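Glycerol Dehydrogenase (Unidentified, PDB 5XN8) catalyses the NAD-dependent oxidation of glycerol to dihydroxyacetone, using a metal ion held in its active site. Local coordinates at residues Gly93-Asp98 with Val129-Ala134; Arg63-Gly66 with Val71-Arg74; Gln282-Asn287 with His349-Thr354. All coordinates share one frame; numbering follows the deposited sequence.

Overall arrangement
Contacts 1 and 2 lie in the nucleotide-binding half of the chain, built on a parallel sheet, with their centres about 9 Å apart. They touch where Thr96 and Lys95 of helix 94-107 meet Phe64 and Gly66 of the loop after strand 58-63. Contact 1 lies nearer the bound glycerol, about 7 Å from the Tyr131 side chain, than contact 2, whose Phe64 side chain is about 12 Å from it; the Val129 side chain is about 9 Å from the zinc ion. Contact 3 packs two helices of the helical half, its centre about 31 Å from that of contact 1 and about 40 Å from that of contact 2. It nevertheless involves helix 271-285, whose first residue, His271, binds the zinc with Asp171 and His254.

Contact 1. Residues Gly93-Asp98 with Val129-Ala134; sequences GGKTLD and VIYTEA
Lys95 meets Tyr131 through a cation-pi contact in which NZ stands almost squarely over one face of the phenol ring: NZ of Lys95 is 3.3 Å from the centroid of the Tyr131 ring and only 10° off its normal. The two side chains cross at about a right angle. The lysine chain runs out nearly straight and then bends at its last torsion (chi4 -87°), which sets the ammonium over the ring centre. The same NZ forms a salt bridge with Glu67, so a carboxylate and a ring face share one ammonium group.

The second point of attachment is a hydrogen bond from Val129 N to Asp98 OD2, 2.9 Å long and nearly straight at 168°. The donor approaches from above the carboxylate plane. Alongside it, Val129 CG2 rests 3.7 Å from Asp98 OD2, giving the acceptor an aliphatic neighbour.

Further out, Ser128 OG is hydrogen-bonded to Asp98 O, tying the same turn of helix 94-107 to strand 127-131. The strand itself is held by backbone bonds between Ile130 and strand 137-142. On the helix side, Gly93 occupies the N-cap position, where the glycine-rich turn after strand 87-92 gives way to the helix, as in dinucleotide-binding folds.

Gly94, Lys95 and Tyr131 probably all bind NAD(+), as in a close relative. The contact thus joins the first turns of helix 94-107, just after the glycine-rich turn, to hairpin strand 127-131 at the cofactor site, and pairing with both Glu67 and the ring probably stabilises the positive charge of Lys95.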
loop_
_atom_site.group_PDB
_atom_site.type_symbol
_atom_site.label_atom_id
_atom_site.label_comp_id
_atom_site.label_asym_id
_atom_site.label_seq_id
_atom_site.Cartn_x
_atom_site.Cartn_y
_atom_site.Cartn_z
ATOM N N GLY A 93 -45.469 -8.110 14.684
ATOM C CA GLY A 93 -44.234 -8.077 15.478
ATOM C C GLY A 93 -43.841 -9.449 15.984
ATOM O O GLY A 93 -44.485 -10.448 15.653
ATOM N N GLY A 94 -42.790 -9.483 16.805
ATOM C CA GLY A 94 -42.170 -10.719 17.287
ATOM C C GLY A 94 -43.090 -11.733 17.947
ATOM O O GLY A 94 -43.041 -12.926 17.638
ATOM N N LYS A 95 -43.939 -11.256 18.854
ATOM C CA LYS A 95 -44.855 -12.133 19.596
ATOM C C LYS A 95 -45.896 -12.800 18.683
ATOM O O LYS A 95 -46.225 -13.955 18.874
ATOM C CB LYS A 95 -45.532 -11.369 20.735
ATOM C CG LYS A 95 -44.580 -10.934 21.845
ATOM C CD LYS A 95 -45.343 -10.299 23.005
ATOM C CE LYS A 95 -44.488 -9.433 23.929
ATOM N NZ LYS A 95 -43.807 -10.140 25.044
ATOM N N THR A 96 -46.389 -12.067 17.686
ATOM C CA THR A 96 -47.304 -12.631 16.688
ATOM C C THR A 96 -46.638 -13.722 15.836
ATOM O O THR A 96 -47.214 -14.779 15.612
ATOM C CB THR A 96 -47.837 -11.552 15.725
ATOM O OG1 THR A 96 -48.388 -10.472 16.465
ATOM C CG2 THR A 96 -48.908 -12.121 14.808
ATOM N N LEU A 97 -45.428 -13.442 15.357
ATOM C CA LEU A 97 -44.715 -14.367 14.486
ATOM C C LEU A 97 -44.346 -15.651 15.221
ATOM O O LEU A 97 -44.497 -16.750 14.676
ATOM C CB LEU A 97 -43.461 -13.704 13.900
ATOM C CG LEU A 97 -43.573 -12.884 12.597
ATOM C CD1 LEU A 97 -44.960 -12.410 12.210
ATOM C CD2 LEU A 97 -42.592 -11.732 12.594
ATOM N N ASP A 98 -43.872 -15.503 16.451
ATOM C CA ASP A 98 -43.505 -16.644 17.296
ATOM C C ASP A 98 -44.687 -17.546 17.625
ATOM O O ASP A 98 -44.519 -18.757 17.770
ATOM C CB ASP A 98 -42.831 -16.169 18.596
ATOM C CG ASP A 98 -41.415 -15.658 18.383
ATOM O OD1 ASP A 98 -40.994 -15.458 17.208
ATOM O OD2 ASP A 98 -40.703 -15.469 19.401
ATOM N N VAL A 129 -40.149 -17.243 21.607
ATOM C CA VAL A 129 -39.971 -16.773 22.978
ATOM C C VAL A 129 -41.339 -16.807 23.634
ATOM O O VAL A 129 -42.220 -16.022 23.274
ATOM C CB VAL A 129 -39.375 -15.352 23.038
ATOM C CG1 VAL A 129 -38.974 -15.012 24.466
ATOM C CG2 VAL A 129 -38.178 -15.228 22.097
ATOM N N ILE A 130 -41.507 -17.728 24.587
ATOM C CA ILE A 130 -42.789 -17.965 25.244
ATOM C C ILE A 130 -42.886 -17.128 26.527
ATOM O O ILE A 130 -41.959 -17.092 27.337
ATOM C CB ILE A 130 -43.009 -19.466 25.561
ATOM C CG1 ILE A 130 -43.018 -20.311 24.278
ATOM C CG2 ILE A 130 -44.299 -19.689 26.359
ATOM C CD1 ILE A 130 -44.058 -19.927 23.248
ATOM N N TYR A 131 -44.038 -16.479 26.690
ATOM C CA TYR A 131 -44.336 -15.591 27.803
ATOM C C TYR A 131 -45.566 -16.105 28.536
ATOM O O TYR A 131 -46.336 -16.894 27.989
ATOM C CB TYR A 131 -44.618 -14.194 27.249
ATOM C CG TYR A 131 -43.390 -13.497 26.716
ATOM C CD1 TYR A 131 -42.593 -12.737 27.562
ATOM C CD2 TYR A 131 -43.023 -13.591 25.369
ATOM C CE1 TYR A 131 -41.460 -12.087 27.094
ATOM C CE2 TYR A 131 -41.889 -12.954 24.894
ATOM C CZ TYR A 131 -41.111 -12.204 25.762
ATOM O OH TYR A 131 -39.989 -11.559 25.305
ATOM N N THR A 132 -45.747 -15.675 29.790
ATOM C CA THR A 132 -47.001 -15.929 30.498
ATOM C C THR A 132 -48.032 -14.925 29.990
ATOM O O THR A 132 -47.678 -13.994 29.260
ATOM C CB THR A 132 -46.864 -15.845 32.024
ATOM O OG1 THR A 132 -48.116 -16.247 32.591
ATOM C CG2 THR A 132 -46.614 -14.493 32.469
ATOM N N GLU A 133 -49.301 -15.101 30.347
ATOM C CA GLU A 133 -50.346 -14.151 29.942
ATOM C C GLU A 133 -50.085 -12.744 30.502
ATOM O O GLU A 133 -50.353 -11.751 29.829
ATOM C CB GLU A 133 -51.733 -14.646 30.353
ATOM C CG GLU A 133 -52.861 -14.117 29.482
ATOM C CD GLU A 133 -53.024 -14.891 28.184
ATOM O OE1 GLU A 133 -52.042 -15.036 27.440
ATOM O OE2 GLU A 133 -54.149 -15.345 27.911
ATOM N N ALA A 134 -49.557 -12.680 31.726
ATOM C CA ALA A 134 -49.154 -11.414 32.355
ATOM C C ALA A 134 -47.968 -10.689 31.684
ATOM O O ALA A 134 -47.819 -9.481 31.850
ATOM C CB ALA A 134 -48.854 -11.640 33.833
#

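Contact 2. Residues Arg63-Gly66 with Val71-Arg74; sequences RFNG and VEIR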
loop_
_atom_site.group_PDB
_atom_site.type_symbol
_atom_site.label_atom_id
_atom_site.label_comp_id
_atom_site.label_asym_id
_atom_site.label_seq_id
_atom_site.Cartn_x
_atom_site.Cartn_y
_atom_site.Cartn_z
ATOM N N ARG A 63 -58.039 -12.828 15.194
ATOM C CA ARG A 63 -57.400 -11.808 16.018
ATOM C C ARG A 63 -56.425 -12.435 17.014
ATOM O O ARG A 63 -56.717 -13.469 17.612
ATOM C CB ARG A 63 -58.476 -11.007 16.775
ATOM C CG ARG A 63 -57.951 -9.795 17.511
ATOM C CD ARG A 63 -59.063 -9.027 18.227
ATOM N NE ARG A 63 -58.713 -8.736 19.610
ATOM C CZ ARG A 63 -58.797 -9.605 20.618
ATOM N NH1 ARG A 63 -59.225 -10.854 20.432
ATOM N NH2 ARG A 63 -58.449 -9.213 21.844
ATOM N N PHE A 64 -55.277 -11.781 17.191
ATOM C CA PHE A 64 -54.231 -12.198 18.135
ATOM C C PHE A 64 -54.262 -11.248 19.342
ATOM O O PHE A 64 -54.300 -10.028 19.167
ATOM C CB PHE A 64 -52.869 -12.186 17.413
ATOM C CG PHE A 64 -51.683 -12.316 18.324
ATOM C CD1 PHE A 64 -51.502 -13.450 19.100
ATOM C CD2 PHE A 64 -50.730 -11.302 18.393
ATOM C CE1 PHE A 64 -50.405 -13.568 19.938
ATOM C CE2 PHE A 64 -49.626 -11.416 19.228
ATOM C CZ PHE A 64 -49.466 -12.549 20.003
ATOM N N ASN A 65 -54.256 -11.807 20.555
ATOM C CA ASN A 65 -54.438 -11.013 21.795
ATOM C C ASN A 65 -53.216 -10.217 22.254
ATOM O O ASN A 65 -53.326 -9.409 23.180
ATOM C CB ASN A 65 -54.919 -11.904 22.954
ATOM C CG ASN A 65 -56.363 -12.328 22.802
ATOM O OD1 ASN A 65 -57.217 -11.521 22.445
ATOM N ND2 ASN A 65 -56.649 -13.587 23.101
ATOM N N GLY A 66 -52.058 -10.459 21.642
ATOM C CA GLY A 66 -50.874 -9.629 21.862
ATOM C C GLY A 66 -49.753 -10.271 22.655
ATOM O O GLY A 66 -48.700 -9.656 22.825
ATOM N N VAL A 71 -51.378 -20.496 26.555
ATOM C CA VAL A 71 -52.838 -20.326 26.547
ATOM C C VAL A 71 -53.314 -19.765 25.204
ATOM O O VAL A 71 -54.291 -20.263 24.636
ATOM C CB VAL A 71 -53.321 -19.403 27.700
ATOM C CG1 VAL A 71 -54.805 -19.047 27.560
ATOM C CG2 VAL A 71 -53.054 -20.055 29.054
ATOM N N GLU A 72 -52.627 -18.735 24.711
ATOM C CA GLU A 72 -52.994 -18.093 23.453
ATOM C C GLU A 72 -52.809 -19.040 22.266
ATOM O O GLU A 72 -53.663 -19.091 21.385
ATOM C CB GLU A 72 -52.179 -16.802 23.253
ATOM C CG GLU A 72 -52.565 -15.951 22.040
ATOM C CD GLU A 72 -53.979 -15.389 22.095
ATOM O OE1 GLU A 72 -54.608 -15.379 23.174
ATOM O OE2 GLU A 72 -54.470 -14.934 21.043
ATOM N N ILE A 73 -51.707 -19.790 22.260
ATOM C CA ILE A 73 -51.435 -20.815 21.230
ATOM C C ILE A 73 -52.579 -21.825 21.165
ATOM O O ILE A 73 -53.120 -22.071 20.084
ATOM C CB ILE A 73 -50.085 -21.550 21.490
ATOM C CG1 ILE A 73 -48.898 -20.603 21.254
ATOM C CG2 ILE A 73 -49.920 -22.791 20.619
ATOM C CD1 ILE A 73 -47.659 -21.016 22.012
ATOM N N ARG A 74 -52.947 -22.384 22.326
ATOM C CA ARG A 74 -54.009 -23.396 22.407
ATOM C C ARG A 74 -55.386 -22.847 22.022
ATOM O O ARG A 74 -56.196 -23.588 21.465
ATOM C CB ARG A 74 -54.064 -24.035 23.810
ATOM C CG ARG A 74 -52.980 -25.067 24.145
ATOM C CD ARG A 74 -51.661 -24.941 23.429
ATOM N NE ARG A 74 -50.766 -26.047 23.798
ATOM C CZ ARG A 74 -49.440 -25.979 23.913
ATOM N NH1 ARG A 74 -48.770 -24.844 23.702
ATOM N NH2 ARG A 74 -48.768 -27.076 24.265
#
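Asn65 and Glu72 meet with their flat groups steeply inclined, the amide and carboxylate planes being 68° apart, yet the carboxylate takes two hydrogen bonds from the one residue. The side-chain amide gives the shorter: Asn65 ND2 lies 2.7 Å from Glu72 OE1, on the syn side and 18° out of the carboxylate plane. The backbone gives the other, Asn65 N standing 3.2 Å from Glu72 OE2 and well above that plane. With one donor near the plane and the other above it, the carboxylate is gripped in two directions and its rotation is restrained.

Glu72 reaches the loop in two steps. With CG opposite the backbone N (chi1 -174°), that carbon is carried out toward the phenyl group, and the bend at chi2 then turns the carboxylate toward Asn65. Glu72 CG is 3.8 Å from Phe64 CE1, in an oblique approach. One face of the Phe64 ring lies under the loop's own backbone, with Gly66 N 3.5 Å above the plane and over the centre. The ring also packs on Thr96 and Thr99 of helix 94-107.

The contact folds the loop after strand 58-63 back onto the first turn of helix 70-83, part of a beta-alpha-beta crossover that continues to strand 87-92. Near the start of the helix, Glu72 N is hydrogen-bonded to Ser69 OG, so the residue is held by main chain and side chain alike.

Arg75 forms a salt bridge with Glu72 OE2 and also bonds Arg63 O, linking helix and strand end. Buried, yet with Arg75 and two N-H donors of Asn65 among its partners, the Glu72 carboxylate probably remains ionised.

Contact 3. Residues Gln282-Asn287 with His349-Thr354; sequences QLVLQN and HAAILT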
loop_
_atom_site.group_PDB
_atom_site.type_symbol
_atom_site.label_atom_id
_atom_site.label_comp_id
_atom_site.label_asym_id
_atom_site.label_seq_id
_atom_site.Cartn_x
_atom_site.Cartn_y
_atom_site.Cartn_z
ATOM N N GLN A 282 -18.734 -6.916 25.189
ATOM C CA GLN A 282 -17.996 -8.070 24.653
ATOM C C GLN A 282 -16.645 -7.678 24.045
ATOM O O GLN A 282 -15.683 -8.425 24.184
ATOM C CB GLN A 282 -18.830 -8.855 23.633
ATOM C CG GLN A 282 -18.111 -10.097 23.093
ATOM C CD GLN A 282 -18.909 -10.868 22.075
ATOM O OE1 GLN A 282 -20.094 -11.123 22.252
ATOM N NE2 GLN A 282 -18.255 -11.265 21.007
ATOM N N LEU A 283 -16.569 -6.517 23.391
ATOM C CA LEU A 283 -15.306 -6.043 22.807
ATOM C C LEU A 283 -14.223 -5.786 23.852
ATOM O O LEU A 283 -13.057 -6.125 23.652
ATOM C CB LEU A 283 -15.525 -4.761 21.997
ATOM C CG LEU A 283 -16.405 -4.809 20.753
ATOM C CD1 LEU A 283 -16.449 -3.426 20.124
ATOM C CD2 LEU A 283 -15.932 -5.852 19.761
ATOM N N VAL A 284 -14.615 -5.174 24.960
ATOM C CA VAL A 284 -13.734 -4.949 26.110
ATOM C C VAL A 284 -13.371 -6.275 26.776
ATOM O O VAL A 284 -12.261 -6.433 27.285
ATOM C CB VAL A 284 -14.397 -4.002 27.132
ATOM C CG1 VAL A 284 -13.583 -3.917 28.423
ATOM C CG2 VAL A 284 -14.569 -2.610 26.520
ATOM N N LEU A 285 -14.315 -7.212 26.761
ATOM C CA LEU A 285 -14.146 -8.549 27.336
ATOM C C LEU A 285 -13.118 -9.398 26.582
ATOM O O LEU A 285 -12.250 -10.013 27.205
ATOM C CB LEU A 285 -15.499 -9.271 27.352
ATOM C CG LEU A 285 -15.673 -10.518 28.213
ATOM C CD1 LEU A 285 -15.440 -10.183 29.674
ATOM C CD2 LEU A 285 -17.057 -11.081 27.992
ATOM N N GLN A 286 -13.233 -9.431 25.254
ATOM C CA GLN A 286 -12.261 -10.143 24.392
ATOM C C GLN A 286 -11.044 -9.291 23.998
ATOM O O GLN A 286 -10.181 -9.747 23.254
ATOM C CB GLN A 286 -12.957 -10.728 23.150
ATOM C CG GLN A 286 -13.366 -9.732 22.065
ATOM C CD GLN A 286 -14.430 -10.287 21.121
ATOM O OE1 GLN A 286 -15.232 -11.148 21.498
ATOM N NE2 GLN A 286 -14.459 -9.779 19.897
ATOM N N ASN A 287 -10.973 -8.065 24.518
ATOM C CA ASN A 287 -9.867 -7.142 24.266
ATOM C C ASN A 287 -9.635 -6.895 22.788
ATOM O O ASN A 287 -8.545 -7.104 22.271
ATOM C CB ASN A 287 -8.581 -7.622 24.959
ATOM C CG ASN A 287 -7.525 -6.551 25.008
ATOM O OD1 ASN A 287 -7.829 -5.393 25.294
ATOM N ND2 ASN A 287 -6.284 -6.920 24.704
ATOM N N HIS A 349 -18.423 -7.869 35.012
ATOM C CA HIS A 349 -18.595 -6.610 35.758
ATOM C C HIS A 349 -17.550 -5.593 35.267
ATOM O O HIS A 349 -17.895 -4.477 34.883
ATOM C CB HIS A 349 -18.486 -6.895 37.272
ATOM C CG HIS A 349 -18.428 -5.678 38.152
ATOM N ND1 HIS A 349 -17.246 -5.050 38.474
ATOM C CD2 HIS A 349 -19.399 -5.035 38.848
ATOM C CE1 HIS A 349 -17.493 -4.045 39.298
ATOM N NE2 HIS A 349 -18.795 -4.005 39.532
ATOM N N ALA A 350 -16.295 -6.029 35.237
ATOM C CA ALA A 350 -15.166 -5.245 34.722
ATOM C C ALA A 350 -15.381 -4.693 33.324
ATOM O O ALA A 350 -15.160 -3.500 33.062
ATOM C CB ALA A 350 -13.904 -6.096 34.733
ATOM N N ALA A 351 -15.803 -5.570 32.418
ATOM C CA ALA A 351 -16.012 -5.193 31.031
ATOM C C ALA A 351 -17.123 -4.153 30.883
ATOM O O ALA A 351 -16.957 -3.167 30.163
ATOM C CB ALA A 351 -16.319 -6.422 30.199
ATOM N N ILE A 352 -18.236 -4.365 31.579
ATOM C CA ILE A 352 -19.381 -3.445 31.525
ATOM C C ILE A 352 -18.996 -2.034 32.012
ATOM O O ILE A 352 -19.346 -1.045 31.360
ATOM C CB ILE A 352 -20.603 -4.016 32.301
ATOM C CG1 ILE A 352 -21.188 -5.211 31.538
ATOM C CG2 ILE A 352 -21.689 -2.965 32.515
ATOM C CD1 ILE A 352 -22.030 -6.140 32.400
ATOM N N LEU A 353 -18.262 -1.947 33.125
ATOM C CA LEU A 353 -17.868 -0.651 33.681
ATOM C C LEU A 353 -16.864 0.077 32.787
ATOM O O LEU A 353 -16.956 1.299 32.602
ATOM C CB LEU A 353 -17.299 -0.790 35.102
ATOM C CG LEU A 353 -18.261 -1.262 36.207
ATOM C CD1 LEU A 353 -17.672 -1.058 37.601
ATOM C CD2 LEU A 353 -19.611 -0.568 36.116
ATOM N N THR A 354 -15.913 -0.667 32.234
ATOM C CA THR A 354 -14.923 -0.081 31.339
ATOM C C THR A 354 -15.553 0.358 30.021
ATOM O O THR A 354 -15.242 1.442 29.513
ATOM C CB THR A 354 -13.768 -1.055 31.071
ATOM O OG1 THR A 354 -13.165 -1.432 32.311
ATOM C CG2 THR A 354 -12.714 -0.420 30.150
#
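Val284 and Ala351 form the close part of this helix pair, where one branch of the valine does nearly all the touching. Val284 CG1 lies 3.8 Å from Ala351 CA and 4.1 Å from Ala351 CB, so it rests against the helix backbone as well as the methyl. CG1 is placed opposite the backbone N (chi1 172°), and from there it also meets the next turn, 3.9 Å from Thr354 CB. Leu285 reaches the alanine methyl with CD1, 3.9 Å from Ala351 CB. The small alanine is consistent with so close an approach: the CA atoms of Leu285 and Ala351 are only 5.3 Å apart.

Thr354 contributes carbon to the interface, while its hydroxyl is turned back into its own helix and donates to Ala350 O at 3.0 Å. The same carbonyl accepts Thr354 N from the opposite face of its plane, so a buried hydroxyl is satisfied without a partner on the other helix.

Helices 271-285 and 345-363 both belong to the all-helical half that follows the nucleotide-binding part in iron-containing alcohol dehydrogenases. Leu285 also packs on Ala252 of helix 252-260, which carries the zinc ligand His254.

Gln282 is buried but points away from the partner helix; its NE2 lies 3.1 Å from Gln286 OE1 in a hydrogen bond, and its OE1 is bonded to Ala253 N. The looser side holds Gln286, partly exposed, and Asn287, the first residue after the helix with non-helical angles, its phi being positive (55°). A second subunit closes over the seam, its Thr227 against Val284 and its Ala220 against Thr354, and continues to Asn287, whose amide is hydrogen-bonded to Lys216 and Glu213 of that neighbouring chain.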